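PDB 3X44: O-ureido-L-serine synthase from Streptomyces lavendulae, which catalyses the addition of hydroxyurea to O-acetyl-L-serine to give O-ureido-L-serine in D-cycloserine biosynthesis, and also accepts sulfide, using pyridoxal 5'-phosphate as cofactor. Local coordinates for residues G63-E68 with R88-M93; E25-Y30 with S275-A280; Y151-T156 with V185-R190. The protein carries 1 engineered substitution. All blocks are in the same frame, centred on the assembly; numbering follows the deposited sequence.

Interaction 1 (G63-E68 with R88-M93)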
loop_
_atom_site.group_PDB
_atom_site.type_symbol
_atom_site.label_atom_id
_atom_site.label_comp_id
_atom_site.label_asym_id
_atom_site.label_seq_id
_atom_site.Cartn_x
_atom_site.Cartn_y
_atom_site.Cartn_z
ATOM N N GLY A 63 10.190 21.536 22.924
ATOM C CA GLY A 63 11.400 22.194 23.381
ATOM C C GLY A 63 12.185 21.350 24.370
ATOM O O GLY A 63 13.314 21.695 24.728
ATOM N N ASP A 64 11.590 20.246 24.817
ATOM C CA ASP A 64 12.257 19.353 25.764
ATOM C C ASP A 64 13.471 18.693 25.113
ATOM O O ASP A 64 13.535 18.565 23.887
ATOM C CB ASP A 64 11.291 18.272 26.244
ATOM C CG ASP A 64 10.550 18.669 27.508
ATOM O OD1 ASP A 64 9.637 17.919 27.912
ATOM O OD2 ASP A 64 10.877 19.725 28.095
ATOM N N THR A 65 14.426 18.274 25.938
ATOM C CA THR A 65 15.642 17.637 25.445
ATOM C C THR A 65 15.677 16.136 25.743
ATOM O O THR A 65 15.433 15.709 26.868
ATOM C CB THR A 65 16.897 18.296 26.066
ATOM O OG1 THR A 65 17.022 19.644 25.588
ATOM C CG2 THR A 65 18.148 17.509 25.695
ATOM N N ILE A 66 15.992 15.346 24.724
ATOM C CA ILE A 66 16.066 13.896 24.861
ATOM C C ILE A 66 17.524 13.461 24.781
ATOM O O ILE A 66 18.270 13.916 23.910
ATOM C CB ILE A 66 15.263 13.185 23.735
ATOM C CG1 ILE A 66 13.775 13.514 23.863
ATOM C CG2 ILE A 66 15.472 11.679 23.807
ATOM C CD1 ILE A 66 13.078 13.729 22.542
ATOM N N VAL A 67 17.929 12.587 25.699
ATOM C CA VAL A 67 19.302 12.093 25.719
ATOM C C VAL A 67 19.307 10.573 25.732
ATOM O O VAL A 67 18.494 9.945 26.418
ATOM C CB VAL A 67 20.085 12.609 26.953
ATOM C CG1 VAL A 67 19.538 11.984 28.231
ATOM C CG2 VAL A 67 21.565 12.279 26.798
ATOM N N GLU A 68 20.228 9.988 24.973
ATOM C CA GLU A 68 20.323 8.535 24.888
ATOM C C GLU A 68 21.717 8.052 24.492
ATOM O O GLU A 68 22.417 8.706 23.716
ATOM C CB GLU A 68 19.305 8.022 23.871
ATOM C CG GLU A 68 19.378 6.526 23.634
ATOM C CD GLU A 68 18.928 5.741 24.842
ATOM O OE1 GLU A 68 19.659 5.738 25.857
ATOM O OE2 GLU A 68 17.841 5.133 24.779
ATOM N N ARG A 88 14.759 18.624 21.250
ATOM C CA ARG A 88 16.205 18.771 21.215
ATOM C C ARG A 88 16.715 17.373 21.540
ATOM O O ARG A 88 16.112 16.672 22.353
ATOM C CB ARG A 88 16.674 19.775 22.276
ATOM C CG ARG A 88 16.519 21.237 21.864
ATOM C CD ARG A 88 16.100 22.118 23.044
ATOM N NE ARG A 88 16.079 23.539 22.696
ATOM C CZ ARG A 88 15.644 24.506 23.501
ATOM N NH1 ARG A 88 15.186 24.214 24.713
ATOM N NH2 ARG A 88 15.671 25.770 23.100
ATOM N N PHE A 89 17.805 16.961 20.903
ATOM C CA PHE A 89 18.362 15.636 21.138
ATOM C C PHE A 89 19.877 15.662 21.360
ATOM O O PHE A 89 20.605 16.408 20.699
ATOM C CB PHE A 89 18.031 14.701 19.962
ATOM C CG PHE A 89 18.607 13.320 20.115
ATOM C CD1 PHE A 89 18.209 12.500 21.170
ATOM C CD2 PHE A 89 19.589 12.859 19.243
ATOM C CE1 PHE A 89 18.783 11.247 21.365
ATOM C CE2 PHE A 89 20.173 11.607 19.424
ATOM C CZ PHE A 89 19.770 10.797 20.489
ATOM N N VAL A 90 20.338 14.836 22.294
ATOM C CA VAL A 90 21.756 14.732 22.624
ATOM C C VAL A 90 22.144 13.263 22.601
ATOM O O VAL A 90 21.638 12.476 23.400
ATOM C CB VAL A 90 22.057 15.251 24.048
ATOM C CG1 VAL A 90 23.563 15.233 24.293
ATOM C CG2 VAL A 90 21.493 16.639 24.238
ATOM N N ALA A 91 23.045 12.894 21.696
ATOM C CA ALA A 91 23.484 11.509 21.587
ATOM C C ALA A 91 24.764 11.256 22.380
ATOM O O ALA A 91 25.679 12.075 22.371
ATOM C CB ALA A 91 23.704 11.147 20.125
ATOM N N VAL A 92 24.801 10.122 23.074
ATOM C CA VAL A 92 25.958 9.702 23.857
ATOM C C VAL A 92 26.433 8.468 23.103
ATOM O O VAL A 92 25.811 7.417 23.188
ATOM C CB VAL A 92 25.557 9.297 25.289
ATOM C CG1 VAL A 92 26.713 8.576 25.966
ATOM C CG2 VAL A 92 25.162 10.533 26.085
ATOM N N MET A 93 27.532 8.597 22.369
ATOM C CA MET A 93 28.018 7.491 21.553
ATOM C C MET A 93 29.501 7.163 21.672
ATOM O O MET A 93 30.336 8.054 21.793
ATOM C CB MET A 93 27.679 7.789 20.087
ATOM C CG MET A 93 27.963 6.663 19.121
ATOM S SD MET A 93 27.225 7.023 17.515
ATOM C CE MET A 93 27.963 8.631 17.130
#

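Interaction 2 (E25-Y30 with S275-A280)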
loop_
_atom_site.group_PDB
_atom_site.type_symbol
_atom_site.label_atom_id
_atom_site.label_comp_id
_atom_site.label_asym_id
_atom_site.label_seq_id
_atom_site.Cartn_x
_atom_site.Cartn_y
_atom_site.Cartn_z
ATOM N N GLU A 25 19.811 -23.758 -3.419
ATOM C CA GLU A 25 18.697 -24.124 -4.297
ATOM C C GLU A 25 17.438 -24.709 -3.661
ATOM O O GLU A 25 16.325 -24.335 -4.035
ATOM C CB GLU A 25 19.184 -25.085 -5.386
ATOM C CG GLU A 25 18.505 -24.878 -6.734
ATOM C CD GLU A 25 18.101 -26.183 -7.399
ATOM O OE1 GLU A 25 18.845 -27.179 -7.260
ATOM O OE2 GLU A 25 17.040 -26.212 -8.063
ATOM N N HIS A 26 17.605 -25.624 -2.712
ATOM C CA HIS A 26 16.459 -26.267 -2.068
ATOM C C HIS A 26 15.742 -25.418 -1.016
ATOM O O HIS A 26 14.799 -25.885 -0.370
ATOM C CB HIS A 26 16.900 -27.592 -1.439
ATOM C CG HIS A 26 17.871 -27.433 -0.309
ATOM N ND1 HIS A 26 19.169 -27.009 -0.495
ATOM C CD2 HIS A 26 17.730 -27.640 1.023
ATOM C CE1 HIS A 26 19.787 -26.960 0.672
ATOM N NE2 HIS A 26 18.936 -27.339 1.609
ATOM N N THR A 27 16.178 -24.175 -0.843
ATOM C CA THR A 27 15.559 -23.305 0.146
ATOM C C THR A 27 15.189 -21.925 -0.388
ATOM O O THR A 27 15.458 -21.589 -1.544
ATOM C CB THR A 27 16.479 -23.108 1.357
ATOM O OG1 THR A 27 17.554 -22.228 0.997
ATOM C CG2 THR A 27 17.043 -24.441 1.819
ATOM N N SER A 28 14.559 -21.135 0.476
ATOM C CA SER A 28 14.151 -19.776 0.140
ATOM C C SER A 28 14.539 -18.889 1.312
ATOM O O SER A 28 14.206 -19.182 2.461
ATOM C CB SER A 28 12.635 -19.693 -0.071
ATOM O OG SER A 28 12.239 -20.312 -1.280
ATOM N N VAL A 29 15.257 -17.812 1.022
ATOM C CA VAL A 29 15.667 -16.886 2.061
ATOM C C VAL A 29 15.089 -15.522 1.741
ATOM O O VAL A 29 15.310 -14.987 0.659
ATOM C CB VAL A 29 17.207 -16.771 2.152
ATOM C CG1 VAL A 29 17.594 -15.776 3.243
ATOM C CG2 VAL A 29 17.815 -18.136 2.453
ATOM N N TYR A 30 14.337 -14.977 2.687
ATOM C CA TYR A 30 13.723 -13.669 2.518
ATOM C C TYR A 30 14.396 -12.718 3.494
ATOM O O TYR A 30 14.940 -13.154 4.502
ATOM C CB TYR A 30 12.225 -13.752 2.808
ATOM C CG TYR A 30 11.417 -14.458 1.736
ATOM C CD1 TYR A 30 11.186 -15.832 1.803
ATOM C CD2 TYR A 30 10.855 -13.744 0.674
ATOM C CE1 TYR A 30 10.411 -16.478 0.842
ATOM C CE2 TYR A 30 10.075 -14.390 -0.294
ATOM C CZ TYR A 30 9.858 -15.752 -0.200
ATOM O OH TYR A 30 9.075 -16.386 -1.134
ATOM N N SER A 275 23.733 -20.252 6.621
ATOM C CA SER A 275 24.378 -21.368 7.297
ATOM C C SER A 275 23.345 -22.432 7.631
ATOM O O SER A 275 23.576 -23.626 7.427
ATOM C CB SER A 275 25.056 -20.890 8.580
ATOM O OG SER A 275 25.530 -21.984 9.339
ATOM N N ILE A 276 22.199 -21.997 8.145
ATOM C CA ILE A 276 21.130 -22.925 8.496
ATOM C C ILE A 276 20.528 -23.539 7.226
ATOM O O ILE A 276 20.194 -24.727 7.187
ATOM C CB ILE A 276 20.017 -22.207 9.311
ATOM C CG1 ILE A 276 20.510 -21.940 10.740
ATOM C CG2 ILE A 276 18.757 -23.062 9.361
ATOM C CD1 ILE A 276 19.753 -20.844 11.464
ATOM N N ALA A 277 20.402 -22.724 6.184
ATOM C CA ALA A 277 19.828 -23.182 4.924
ATOM C C ALA A 277 20.644 -24.299 4.282
ATOM O O ALA A 277 20.086 -25.205 3.655
ATOM C CB ALA A 277 19.699 -22.014 3.961
ATOM N N GLU A 278 21.961 -24.219 4.444
ATOM C CA GLU A 278 22.894 -25.194 3.895
ATOM C C GLU A 278 22.551 -26.637 4.264
ATOM O O GLU A 278 22.546 -27.517 3.404
ATOM C CB GLU A 278 24.316 -24.880 4.377
ATOM C CG GLU A 278 25.237 -24.312 3.303
ATOM C CD GLU A 278 26.338 -23.428 3.879
ATOM O OE1 GLU A 278 27.515 -23.607 3.497
ATOM O OE2 GLU A 278 26.025 -22.552 4.713
ATOM N N HIS A 279 22.265 -26.877 5.539
ATOM C CA HIS A 279 21.944 -28.223 6.004
ATOM C C HIS A 279 20.470 -28.423 6.361
ATOM O O HIS A 279 20.131 -29.330 7.128
ATOM C CB HIS A 279 22.807 -28.585 7.223
ATOM C CG HIS A 279 24.167 -27.954 7.220
ATOM N ND1 HIS A 279 24.751 -27.443 8.359
ATOM C CD2 HIS A 279 25.059 -27.756 6.219
ATOM C CE1 HIS A 279 25.942 -26.955 8.061
ATOM N NE2 HIS A 279 26.154 -27.133 6.769
ATOM N N ALA A 280 19.594 -27.592 5.802
ATOM C CA ALA A 280 18.159 -27.695 6.084
ATOM C C ALA A 280 17.408 -28.513 5.032
ATOM O O ALA A 280 17.856 -28.638 3.895
ATOM C CB ALA A 280 17.548 -26.297 6.185
#

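Interaction 3 (Y151-T156 with V185-R190)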
loop_
_atom_site.group_PDB
_atom_site.type_symbol
_atom_site.label_atom_id
_atom_site.label_comp_id
_atom_site.label_asym_id
_atom_site.label_seq_id
_atom_site.Cartn_x
_atom_site.Cartn_y
_atom_site.Cartn_z
ATOM N N TYR A 151 6.506 -1.668 20.139
ATOM C CA TYR A 151 6.266 -1.194 18.779
ATOM C C TYR A 151 6.614 -2.300 17.792
ATOM O O TYR A 151 6.101 -2.324 16.683
ATOM C CB TYR A 151 7.087 0.056 18.469
ATOM C CG TYR A 151 6.487 0.907 17.362
ATOM C CD1 TYR A 151 5.420 1.774 17.614
ATOM C CD2 TYR A 151 7.001 0.851 16.066
ATOM C CE1 TYR A 151 4.882 2.576 16.583
ATOM C CE2 TYR A 151 6.474 1.638 15.047
ATOM C CZ TYR A 151 5.423 2.496 15.304
ATOM O OH TYR A 151 4.937 3.277 14.276
ATOM N N HIS A 152 7.484 -3.220 18.199
ATOM C CA HIS A 152 7.866 -4.330 17.324
ATOM C C HIS A 152 6.784 -5.395 17.292
ATOM O O HIS A 152 6.589 -6.060 16.274
ATOM C CB HIS A 152 9.186 -4.947 17.782
ATOM C CG HIS A 152 10.372 -4.084 17.493
ATOM N ND1 HIS A 152 10.826 -3.851 16.210
ATOM C CD2 HIS A 152 11.176 -3.371 18.314
ATOM C CE1 HIS A 152 11.861 -3.032 16.256
ATOM N NE2 HIS A 152 12.093 -2.726 17.520
ATOM N N ARG A 153 6.080 -5.560 18.408
ATOM C CA ARG A 153 5.002 -6.538 18.458
ATOM C C ARG A 153 3.873 -6.048 17.558
ATOM O O ARG A 153 3.225 -6.825 16.862
ATOM C CB ARG A 153 4.442 -6.659 19.877
ATOM C CG ARG A 153 5.334 -7.331 20.888
ATOM C CD ARG A 153 4.584 -7.462 22.212
ATOM N NE ARG A 153 5.484 -7.688 23.338
ATOM C CZ ARG A 153 5.879 -6.739 24.182
ATOM N NH1 ARG A 153 5.454 -5.492 24.026
ATOM N NH2 ARG A 153 6.699 -7.037 25.182
ATOM N N GLU A 154 3.649 -4.741 17.579
ATOM C CA GLU A 154 2.549 -4.155 16.828
ATOM C C GLU A 154 2.792 -3.828 15.362
ATOM O O GLU A 154 1.841 -3.791 14.581
ATOM C CB GLU A 154 2.040 -2.909 17.564
ATOM C CG GLU A 154 1.507 -3.214 18.957
ATOM C CD GLU A 154 1.568 -2.030 19.904
ATOM O OE1 GLU A 154 1.064 -0.948 19.547
ATOM O OE2 GLU A 154 2.113 -2.186 21.016
ATOM N N THR A 155 4.041 -3.580 14.982
ATOM C CA THR A 155 4.315 -3.264 13.589
ATOM C C THR A 155 5.202 -4.294 12.902
ATOM O O THR A 155 4.751 -5.000 12.008
ATOM C CB THR A 155 4.948 -1.860 13.445
ATOM O OG1 THR A 155 6.184 -1.805 14.165
ATOM C CG2 THR A 155 4.003 -0.802 13.997
ATOM N N THR A 156 6.460 -4.377 13.324
ATOM C CA THR A 156 7.412 -5.312 12.734
ATOM C C THR A 156 6.882 -6.735 12.650
ATOM O O THR A 156 7.003 -7.387 11.615
ATOM C CB THR A 156 8.719 -5.352 13.534
ATOM O OG1 THR A 156 9.105 -4.014 13.869
ATOM C CG2 THR A 156 9.817 -6.021 12.709
ATOM N N VAL A 185 9.125 -9.262 18.227
ATOM C CA VAL A 185 8.723 -10.183 17.175
ATOM C C VAL A 185 8.644 -11.612 17.714
ATOM O O VAL A 185 7.698 -12.345 17.422
ATOM C CB VAL A 185 9.702 -10.146 15.992
ATOM C CG1 VAL A 185 9.255 -11.140 14.925
ATOM C CG2 VAL A 185 9.745 -8.747 15.395
ATOM N N GLY A 186 9.637 -11.991 18.514
ATOM C CA GLY A 186 9.672 -13.329 19.075
ATOM C C GLY A 186 8.429 -13.697 19.862
ATOM O O GLY A 186 7.959 -14.837 19.803
ATOM N N GLN A 187 7.890 -12.724 20.593
ATOM C CA GLN A 187 6.709 -12.944 21.417
ATOM C C GLN A 187 5.413 -13.101 20.625
ATOM O O GLN A 187 4.522 -13.853 21.029
ATOM C CB GLN A 187 6.568 -11.809 22.427
ATOM C CG GLN A 187 7.491 -11.958 23.624
ATOM C CD GLN A 187 7.385 -10.804 24.588
ATOM O OE1 GLN A 187 6.853 -9.746 24.254
ATOM N NE2 GLN A 187 7.892 -11.000 25.797
ATOM N N MET A 188 5.306 -12.394 19.503
ATOM C CA MET A 188 4.112 -12.485 18.675
ATOM C C MET A 188 4.189 -13.782 17.872
ATOM O O MET A 188 3.172 -14.431 17.620
ATOM C CB MET A 188 4.014 -11.272 17.744
ATOM C CG MET A 188 3.818 -9.947 18.485
ATOM S SD MET A 188 2.656 -10.031 19.885
ATOM C CE MET A 188 1.125 -10.088 19.022
ATOM N N LEU A 189 5.405 -14.155 17.487
ATOM C CA LEU A 189 5.624 -15.385 16.748
ATOM C C LEU A 189 5.236 -16.560 17.639
ATOM O O LEU A 189 4.698 -17.560 17.159
ATOM C CB LEU A 189 7.095 -15.522 16.360
ATOM C CG LEU A 189 7.588 -14.717 15.160
ATOM C CD1 LEU A 189 9.100 -14.838 15.061
ATOM C CD2 LEU A 189 6.914 -15.211 13.890
ATOM N N ARG A 190 5.509 -16.428 18.936
ATOM C CA ARG A 190 5.199 -17.475 19.907
ATOM C C ARG A 190 3.707 -17.791 19.942
ATOM O O ARG A 190 3.312 -18.954 20.007
ATOM C CB ARG A 190 5.661 -17.061 21.317
ATOM C CG ARG A 190 6.082 -18.237 22.206
ATOM C CD ARG A 190 5.829 -18.010 23.705
ATOM N NE ARG A 190 6.044 -16.633 24.160
ATOM C CZ ARG A 190 7.102 -16.223 24.860
ATOM N NH1 ARG A 190 8.063 -17.074 25.196
ATOM N NH2 ARG A 190 7.187 -14.961 25.254
#

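Interaction 1 (G63-E68 with R88-M93)
Ile66 and Phe89 meet on one face of a parallel strand pair, in the buried, closely packed part of the contact. Phe89 CG is anti to the backbone N (chi1 178°), and the ring beyond it reaches the neighbouring strand: its CD1 comes to 3.1 Å from Ile66 O and 3.9 Å from Ile66 CG2, and the Ile66 CB sits in the ring plane at the edge. Leu78 and Ala79 of helix 73-85 pack against Phe89. Glu68 touches Phe89 CE1 with its CB, while its carboxylate turns away to Arg139, in a salt bridge, and to the backbone N of Gln142. On the reverse face the side chains pack in pairs, Thr65 CG2 on Val90 CG2 at 3.8 Å and Val67 CG2 on Val92 CG2. Trp137 packs on Thr65 and Val67, and Trp314 of a second subunit on Val90.

Between the faces the backbones are zipped by five hydrogen bonds from Asp64 O to Val92 N. Ile66 N to Arg88 O is the shortest at 2.7 Å; Glu68 N to Val90 O stretches to 3.3 Å.

At the N-terminal ends of the strands the contact is looser, with Arg88 exposed. Arg88 runs out past Thr65, whose OG1 touches Arg88 CB, and its NH1 makes a weak, bent bond of 3.1 Å to Gly63 O (126° at the hydrogen). The strands run 17° from parallel, joined through helix 73-85: a beta-alpha-beta unit at the centre of the smaller, four-stranded parallel sheet of this pyridoxal-phosphate enzyme.

Interaction 2 (E25-Y30 with S275-A280)
His26 points its imidazole at the C-terminal end of helix 264-278, where backbone carbonyls of 275-280 gather around the ring. NE2 gives a weak hydrogen bond to Ala280 O, 2.8 Å long but bent to 119° at the hydrogen. This oxygen lies at the ring edge near the plane and also stands 3.0 Å from His26 CD2, so it faces the CD2-NE2 side of the ring. A second carbonyl, Ala277 O, is 3.2 Å from His26 NE2 and approaches obliquely; Glu278 O lies near the ring plane, 3.9 Å from His26 CE1. The carbonyl end of a helix carries partial negative charge, which would probably favour an imidazole that presents an N-H here.

Beside the histidine, Thr27 adds van der Waals contacts to Ala277: its CG2 rests 3.6 Å from Ala277 O, and its OG1 is 3.7 Å from Ala277 CB. The same CG2 covers one face of the His26 ring, 3.3 Å above the plane toward the rim, and so the two neighbouring side chains pack on each other as well as on the helix end.

Further out, hydrogen bonds position these groups. Thr27 OG1 is hydrogen-bonded to Pro24 O, while Ala280 N is hydrogen-bonded to Ala277 O. Backbone bonds tie His26 to Gly283 and Ser28 to Thr284 and Leu286. The His26 side chain also touches Glu282, and Ala277 packs on Pro24 and on Leu286 of strand 285-290. The contact brings the end of helix 264-278 against the start of strand 28-33, which runs parallel to strand 285-290 in the larger, mixed six-stranded sheet of the fold.

Interaction 3 (Y151-T156 with V185-R190)
Arg153 and Gln187 join helix 147-164 to helix 180-192, two helices of this type II pyridoxal-phosphate enzyme whose local axes cross at -63°, 8.4 Å apart at closest. Gln187 OE1 takes two hydrogen bonds from one side of the guanidinium, from Arg153 NE at 2.6 Å and from Arg153 NH2 at 2.9 Å. The oxygen lies in the guanidinium plane, and the amide is nearly coplanar with it (19°). NE approaches nearly along the C=O axis, while NH2 meets a lone pair. Gln187 NE2 is satisfied by Asp232, which also pairs with Arg190.

Within helix 147-164, His152 ND1 and Thr156 OG1 share a hydrogen bond of 2.9 Å. This histidine stands close to Thr181 of the cofactor site. Tyr151 O accepts from both Thr155 N and Thr155 OG1, which reach it from opposite faces of its carbonyl plane.

Next to the polar pair, Met188 crosses the aliphatic part of Arg153 at about a right angle and also packs on Met188 of a third subunit. Val185 packs on Thr156, its CG2 lying 3.8 Å from Thr156 CG2.

The three contacts are separate in space, yet all belong to one pyridoxal-phosphate enzyme fold. Interaction 1 lies in the four-stranded sheet and interaction 2 at the start of strand 28-33 in the six-stranded one, next to the outermost strand 16-18; they are on opposite sides of the chain's centre, with contact centres 42 Å apart. Interaction 3 is about 12 Å from each of them, nearest atoms to nearest atoms. It comes closest to the bound O-ureido-L-serine adduct of the cofactor: the His152 side chain is about 4 Å away, that of Glu68 in interaction 1 about 6 Å. Interaction 2 is remote from the site. Ala43, engineered, replaces the lysine that carries the cofactor, about 8 Å from the side chain of His152.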